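Local coordinates for 4-oxalocrotonate decarboxylase NahK (Pseudomonas putida, PDB 5D2G), which catalyses the metal-dependent decarboxylation of (3E)-2-oxohex-3-enedioate to 2-oxopent-4-enoate and carbon dioxide in the breakdown of aromatic hydrocarbons, at residues I123-E128 with V260-G265; E128-V133 with T159-D164. The protein carries 1 engineered substitution. All coordinates share one frame; numbering follows the deposited sequence.

Interaction 1 (I123-E128 with V260-G265). With MG (magnesium ion), chain B.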
loop_
_atom_site.group_PDB
_atom_site.type_symbol
_atom_site.label_atom_id
_atom_site.label_comp_id
_atom_site.label_asym_id
_atom_site.label_seq_id
_atom_site.Cartn_x
_atom_site.Cartn_y
_atom_site.Cartn_z
ATOM N N ILE A 123 3.050 -14.208 -6.297
ATOM C CA ILE A 123 2.154 -15.352 -6.084
ATOM C C ILE A 123 0.860 -15.201 -6.868
ATOM O O ILE A 123 0.576 -15.970 -7.782
ATOM C CB ILE A 123 1.853 -15.540 -4.596
ATOM C CG1 ILE A 123 3.162 -15.679 -3.831
ATOM C CG2 ILE A 123 0.981 -16.774 -4.365
ATOM C CD1 ILE A 123 3.008 -15.595 -2.315
ATOM N N HIS A 124 0.068 -14.206 -6.506
ATOM C CA HIS A 124 -1.171 -13.956 -7.209
ATOM C C HIS A 124 -1.407 -12.462 -7.228
ATOM O O HIS A 124 -2.273 -11.944 -6.511
ATOM C CB HIS A 124 -2.347 -14.702 -6.572
ATOM C CG HIS A 124 -2.155 -15.057 -5.125
ATOM N ND1 HIS A 124 -2.512 -16.291 -4.613
ATOM C CD2 HIS A 124 -1.663 -14.348 -4.079
ATOM C CE1 HIS A 124 -2.243 -16.325 -3.318
ATOM N NE2 HIS A 124 -1.735 -15.155 -2.968
ATOM N N PRO A 125 -0.622 -11.756 -8.055
ATOM C CA PRO A 125 -0.611 -10.290 -7.987
ATOM C C PRO A 125 -1.867 -9.645 -8.573
ATOM O O PRO A 125 -2.541 -10.197 -9.457
ATOM C CB PRO A 125 0.610 -9.908 -8.823
ATOM C CG PRO A 125 0.722 -11.054 -9.855
ATOM C CD PRO A 125 0.261 -12.292 -9.114
ATOM N N LYS A 126 -2.174 -8.468 -8.044
ATOM C CA LYS A 126 -3.249 -7.636 -8.536
ATOM C C LYS A 126 -2.701 -6.232 -8.571
ATOM O O LYS A 126 -1.767 -5.904 -7.830
ATOM C CB LYS A 126 -4.433 -7.671 -7.568
ATOM C CG LYS A 126 -5.053 -9.049 -7.404
ATOM C CD LYS A 126 -6.302 -8.982 -6.520
ATOM C CE LYS A 126 -6.940 -10.356 -6.360
ATOM N NZ LYS A 126 -8.275 -10.278 -5.704
ATOM N N ILE A 127 -3.274 -5.393 -9.420
ATOM C CA ILE A 127 -2.830 -4.008 -9.473
ATOM C C ILE A 127 -3.986 -3.110 -9.060
ATOM O O ILE A 127 -5.154 -3.489 -9.174
ATOM C CB ILE A 127 -2.322 -3.621 -10.879
ATOM C CG1 ILE A 127 -3.391 -3.882 -11.936
ATOM C CG2 ILE A 127 -1.066 -4.422 -11.231
ATOM C CD1 ILE A 127 -3.168 -3.073 -13.199
ATOM N N GLU A 128 -3.655 -1.927 -8.564
ATOM C CA GLU A 128 -4.665 -0.953 -8.219
ATOM C C GLU A 128 -4.053 0.413 -8.526
ATOM O O GLU A 128 -2.854 0.626 -8.292
ATOM C CB GLU A 128 -5.053 -1.085 -6.737
ATOM C CG GLU A 128 -3.891 -1.040 -5.778
ATOM C CD GLU A 128 -4.285 -1.303 -4.314
ATOM O OE1 GLU A 128 -5.490 -1.475 -4.000
ATOM O OE2 GLU A 128 -3.362 -1.337 -3.478
ATOM N N VAL A 260 -7.099 -5.390 -9.644
ATOM C CA VAL A 260 -7.342 -6.221 -10.823
ATOM C C VAL A 260 -6.214 -7.223 -10.980
ATOM O O VAL A 260 -5.049 -6.825 -10.988
ATOM C CB VAL A 260 -7.386 -5.357 -12.091
ATOM C CG1 VAL A 260 -7.417 -6.235 -13.336
ATOM C CG2 VAL A 260 -8.589 -4.420 -12.050
ATOM N N PRO A 261 -6.550 -8.516 -11.120
ATOM C CA PRO A 261 -5.502 -9.530 -11.306
ATOM C C PRO A 261 -4.679 -9.270 -12.563
ATOM O O PRO A 261 -5.204 -8.758 -13.562
ATOM C CB PRO A 261 -6.292 -10.847 -11.485
ATOM C CG PRO A 261 -7.649 -10.593 -10.940
ATOM C CD PRO A 261 -7.906 -9.101 -11.129
ATOM N N VAL A 262 -3.398 -9.617 -12.508
ATOM C CA VAL A 262 -2.536 -9.530 -13.677
ATOM C C VAL A 262 -1.774 -10.834 -13.783
ATOM O O VAL A 262 -1.556 -11.518 -12.780
ATOM C CB VAL A 262 -1.562 -8.342 -13.598
ATOM C CG1 VAL A 262 -2.309 -7.026 -13.778
ATOM C CG2 VAL A 262 -0.821 -8.353 -12.266
ATOM N N ALA A 263 -1.386 -11.182 -15.001
ATOM C CA ALA A 263 -0.794 -12.484 -15.272
ATOM C C ALA A 263 0.315 -12.260 -16.282
ATOM O O ALA A 263 0.355 -11.203 -16.924
ATOM C CB ALA A 263 -1.853 -13.431 -15.841
ATOM N N PRO A 264 1.228 -13.236 -16.423
ATOM C CA PRO A 264 2.261 -13.072 -17.441
ATOM C C PRO A 264 1.638 -12.783 -18.803
ATOM O O PRO A 264 0.639 -13.422 -19.178
ATOM C CB PRO A 264 2.929 -14.448 -17.471
ATOM C CG PRO A 264 2.785 -14.966 -16.098
ATOM C CD PRO A 264 1.455 -14.434 -15.589
ATOM N N GLY A 265 2.208 -11.818 -19.519
ATOM C CA GLY A 265 1.706 -11.449 -20.829
ATOM C C GLY A 265 0.830 -10.216 -20.763
ATOM O O GLY A 265 0.587 -9.570 -21.781
HETATM MG MG MG B . -2.392 0.012 -2.443
HETATM O O HOH W 1 -1.639 1.457 -1.233
HETATM O O HOH W 2 -2.870 -0.973 -0.868
HETATM O O HOH W 3 -4.384 0.480 -1.834
#
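Ile127 and Val260 face each other as a hydrogen-bonded antiparallel pair and exchange both of their backbone bonds: Ile127 N donates to Val260 O at 2.8 Å, and Val260 N returns a bond to Ile127 O at 2.8 Å. A third bond, longer but just as straight, runs from Val262 N to Pro125 O at 3.2 Å, its donor 37° out of the carbonyl plane. Between these bonds lies the non-hydrogen-bonded pair Lys126 and Pro261. Here Lys126 CA comes within 3.1 Å of Val260 O in a CA-H...O contact, a second approach to an oxygen already accepting from Ile127 N. Proline nitrogen has no hydrogen to give, while Pro261 O is taken by Lys210 and Lys126 shares backbone bonds with Ile163. Apolar side chains close the buried face. With chi1 at -71°, Val262 sets CG2 between its backbone N and carbonyl carbon, 3.9 Å from Pro125 CG, and CG1 3.8 Å from Ile127 CG1; the Ile127 and Val262 side chains cross at about a right angle. Strand 260-261 thus pairs with the beginning of strand 126-135, next to magnesium ligand Glu128, and the chemistry implies a junction built from backbone polarity and sealed by hydrocarbon, with no charged pair across it.

Interaction 2 (E128-V133 with T159-D164). With MG (magnesium ion), chain B.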
loop_
_atom_site.group_PDB
_atom_site.type_symbol
_atom_site.label_atom_id
_atom_site.label_comp_id
_atom_site.label_asym_id
_atom_site.label_seq_id
_atom_site.Cartn_x
_atom_site.Cartn_y
_atom_site.Cartn_z
ATOM N N GLU A 128 -3.655 -1.927 -8.564
ATOM C CA GLU A 128 -4.665 -0.953 -8.219
ATOM C C GLU A 128 -4.053 0.413 -8.526
ATOM O O GLU A 128 -2.854 0.626 -8.292
ATOM C CB GLU A 128 -5.053 -1.085 -6.737
ATOM C CG GLU A 128 -3.891 -1.040 -5.778
ATOM C CD GLU A 128 -4.285 -1.303 -4.314
ATOM O OE1 GLU A 128 -5.490 -1.475 -4.000
ATOM O OE2 GLU A 128 -3.362 -1.337 -3.478
ATOM N N ALA A 129 -4.856 1.314 -9.089
ATOM C CA ALA A 129 -4.381 2.659 -9.420
ATOM C C ALA A 129 -4.432 3.541 -8.181
ATOM O O ALA A 129 -5.430 3.544 -7.455
ATOM C CB ALA A 129 -5.220 3.254 -10.492
ATOM N N GLU A 130 -3.361 4.292 -7.943
ATOM C CA GLU A 130 -3.293 5.153 -6.774
ATOM C C GLU A 130 -2.651 6.487 -7.099
ATOM O O GLU A 130 -2.060 6.683 -8.175
ATOM C CB GLU A 130 -2.507 4.482 -5.637
ATOM C CG GLU A 130 -2.867 3.005 -5.410
ATOM C CD GLU A 130 -2.427 2.473 -4.064
ATOM O OE1 GLU A 130 -2.444 1.231 -3.914
ATOM O OE2 GLU A 130 -2.094 3.273 -3.157
ATOM N N ILE A 131 -2.763 7.403 -6.153
ATOM C CA ILE A 131 -2.003 8.634 -6.217
ATOM C C ILE A 131 -1.073 8.629 -4.999
ATOM O O ILE A 131 -1.496 8.337 -3.874
ATOM C CB ILE A 131 -2.941 9.882 -6.310
ATOM C CG1 ILE A 131 -2.144 11.132 -6.672
ATOM C CG2 ILE A 131 -3.740 10.083 -5.036
ATOM C CD1 ILE A 131 -1.687 11.130 -8.117
ATOM N N SER A 132 0.212 8.857 -5.236
ATOM C CA SER A 132 1.164 8.930 -4.146
ATOM C C SER A 132 1.516 10.383 -3.962
ATOM O O SER A 132 1.347 11.202 -4.879
ATOM C CB SER A 132 2.432 8.140 -4.462
ATOM O OG SER A 132 2.132 6.776 -4.731
ATOM N N VAL A 133 2.009 10.704 -2.777
ATOM C CA VAL A 133 2.519 12.034 -2.517
ATOM C C VAL A 133 3.906 11.879 -1.927
ATOM O O VAL A 133 4.254 10.813 -1.409
ATOM C CB VAL A 133 1.639 12.797 -1.504
ATOM C CG1 VAL A 133 0.185 12.758 -1.935
ATOM C CG2 VAL A 133 1.784 12.188 -0.111
ATOM N N THR A 159 0.722 6.454 -9.256
ATOM C CA THR A 159 1.402 5.213 -8.898
ATOM C C THR A 159 0.425 4.054 -8.964
ATOM O O THR A 159 -0.677 4.131 -8.419
ATOM C CB THR A 159 1.931 5.257 -7.456
ATOM O OG1 THR A 159 2.660 6.467 -7.248
ATOM C CG2 THR A 159 2.846 4.045 -7.162
ATOM N N VAL A 160 0.828 2.976 -9.616
ATOM C CA VAL A 160 0.048 1.753 -9.579
ATOM C C VAL A 160 0.727 0.825 -8.592
ATOM O O VAL A 160 1.941 0.628 -8.681
ATOM C CB VAL A 160 0.018 1.092 -10.968
ATOM C CG1 VAL A 160 -0.548 -0.319 -10.884
ATOM C CG2 VAL A 160 -0.769 1.963 -11.943
ATOM N N GLU A 161 -0.028 0.277 -7.637
ATOM C CA GLU A 161 0.561 -0.716 -6.750
ATOM C C GLU A 161 0.311 -2.097 -7.310
ATOM O O GLU A 161 -0.759 -2.372 -7.848
ATOM C CB GLU A 161 -0.015 -0.662 -5.333
ATOM C CG GLU A 161 0.889 -1.412 -4.349
ATOM C CD GLU A 161 0.441 -1.336 -2.904
ATOM O OE1 GLU A 161 -0.693 -0.881 -2.628
ATOM O OE2 GLU A 161 1.249 -1.742 -2.040
ATOM N N VAL A 162 1.301 -2.972 -7.189
ATOM C CA VAL A 162 1.039 -4.378 -7.406
ATOM C C VAL A 162 0.961 -4.947 -6.010
ATOM O O VAL A 162 1.943 -4.871 -5.248
ATOM C CB VAL A 162 2.171 -5.077 -8.148
ATOM C CG1 VAL A 162 1.786 -6.531 -8.390
ATOM C CG2 VAL A 162 2.460 -4.364 -9.476
ATOM N N ILE A 163 -0.202 -5.476 -5.646
ATOM C CA ILE A 163 -0.331 -6.077 -4.324
ATOM C C ILE A 163 -0.372 -7.578 -4.511
ATOM O O ILE A 163 -0.779 -8.067 -5.559
ATOM C CB ILE A 163 -1.580 -5.600 -3.561
ATOM C CG1 ILE A 163 -2.849 -5.873 -4.366
ATOM C CG2 ILE A 163 -1.478 -4.113 -3.214
ATOM C CD1 ILE A 163 -4.132 -5.441 -3.620
ATOM N N ASP A 164 0.073 -8.309 -3.497
ATOM C CA ASP A 164 0.156 -9.747 -3.626
ATOM C C ASP A 164 0.106 -10.289 -2.225
ATOM O O ASP A 164 1.126 -10.366 -1.548
ATOM C CB ASP A 164 1.474 -10.105 -4.319
ATOM C CG ASP A 164 1.575 -11.558 -4.687
ATOM O OD1 ASP A 164 0.530 -12.226 -4.848
ATOM O OD2 ASP A 164 2.731 -12.024 -4.825
HETATM MG MG MG B . -2.392 0.012 -2.443
HETATM O O HOH W 1 -1.639 1.457 -1.233
HETATM O O HOH W 2 -2.870 -0.973 -0.868
HETATM O O HOH W 3 -4.384 0.480 -1.834
#
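Glu128 lies alongside Glu161, the two side chains pointing the same way with their carboxylate planes 29° apart, on one face of an antiparallel ladder in the fumarylacetoacetate hydrolase fold. That face carries the metal site of the family: Glu128 OE2, Glu130 OE1 and Glu161 OE1 each give one oxygen to the magnesium ion, and three waters complete six ligands. The closeness of the carboxylates is presumably offset by the cation among them; Glu128 OE2 and Glu161 OE1 are 2.8 Å apart without a hydrogen bond. Glu130 comes in at an angle, its carboxylate turned 72° from that of Glu161. Glu161 reaches the metal with CG anti to its backbone N (chi1 -163°) and the chain extended. Two of the second oxygens have partners of their own: Glu161 OE2 forms a salt bridge with Lys83, a residue that binds 2-oxoglutarate, and Glu130 OE2 accepts from Gly254 N and from water 1. Two hydrogen-bonded pairs, Glu128 with Glu161 and Glu130 with Thr159, set the ligands in register, and CG2 of Ile163 packs 3.4 Å from Glu128 OE2. At the far end of the contact from Glu128, Ser132 OG and Thr159 OG1 share a hydrogen bond of 2.6 Å.

Overall arrangement
From the N terminus, the chain passes its early helices and several strands before entering strand 126-135, which serves both contacts. Its first residues wait for 260-261, while its middle is soon met by 159-163, returning after helix 146-152. Interaction 2 therefore closes the shorter loop, and it nests inside the long one that interaction 1 closes after 131 intervening residues. The two share Glu128, and their centres lie about 12 Å apart. Just before the strand they also touch directly, where the backbone nitrogens of Ile123 and His124 probably hydrogen-bond to the Asp164 carboxylate. Together they place strand 126-135 between 153-163 and 260-261 in one mixed sheet, tying the late C-terminal segment to the strands around the magnesium ion.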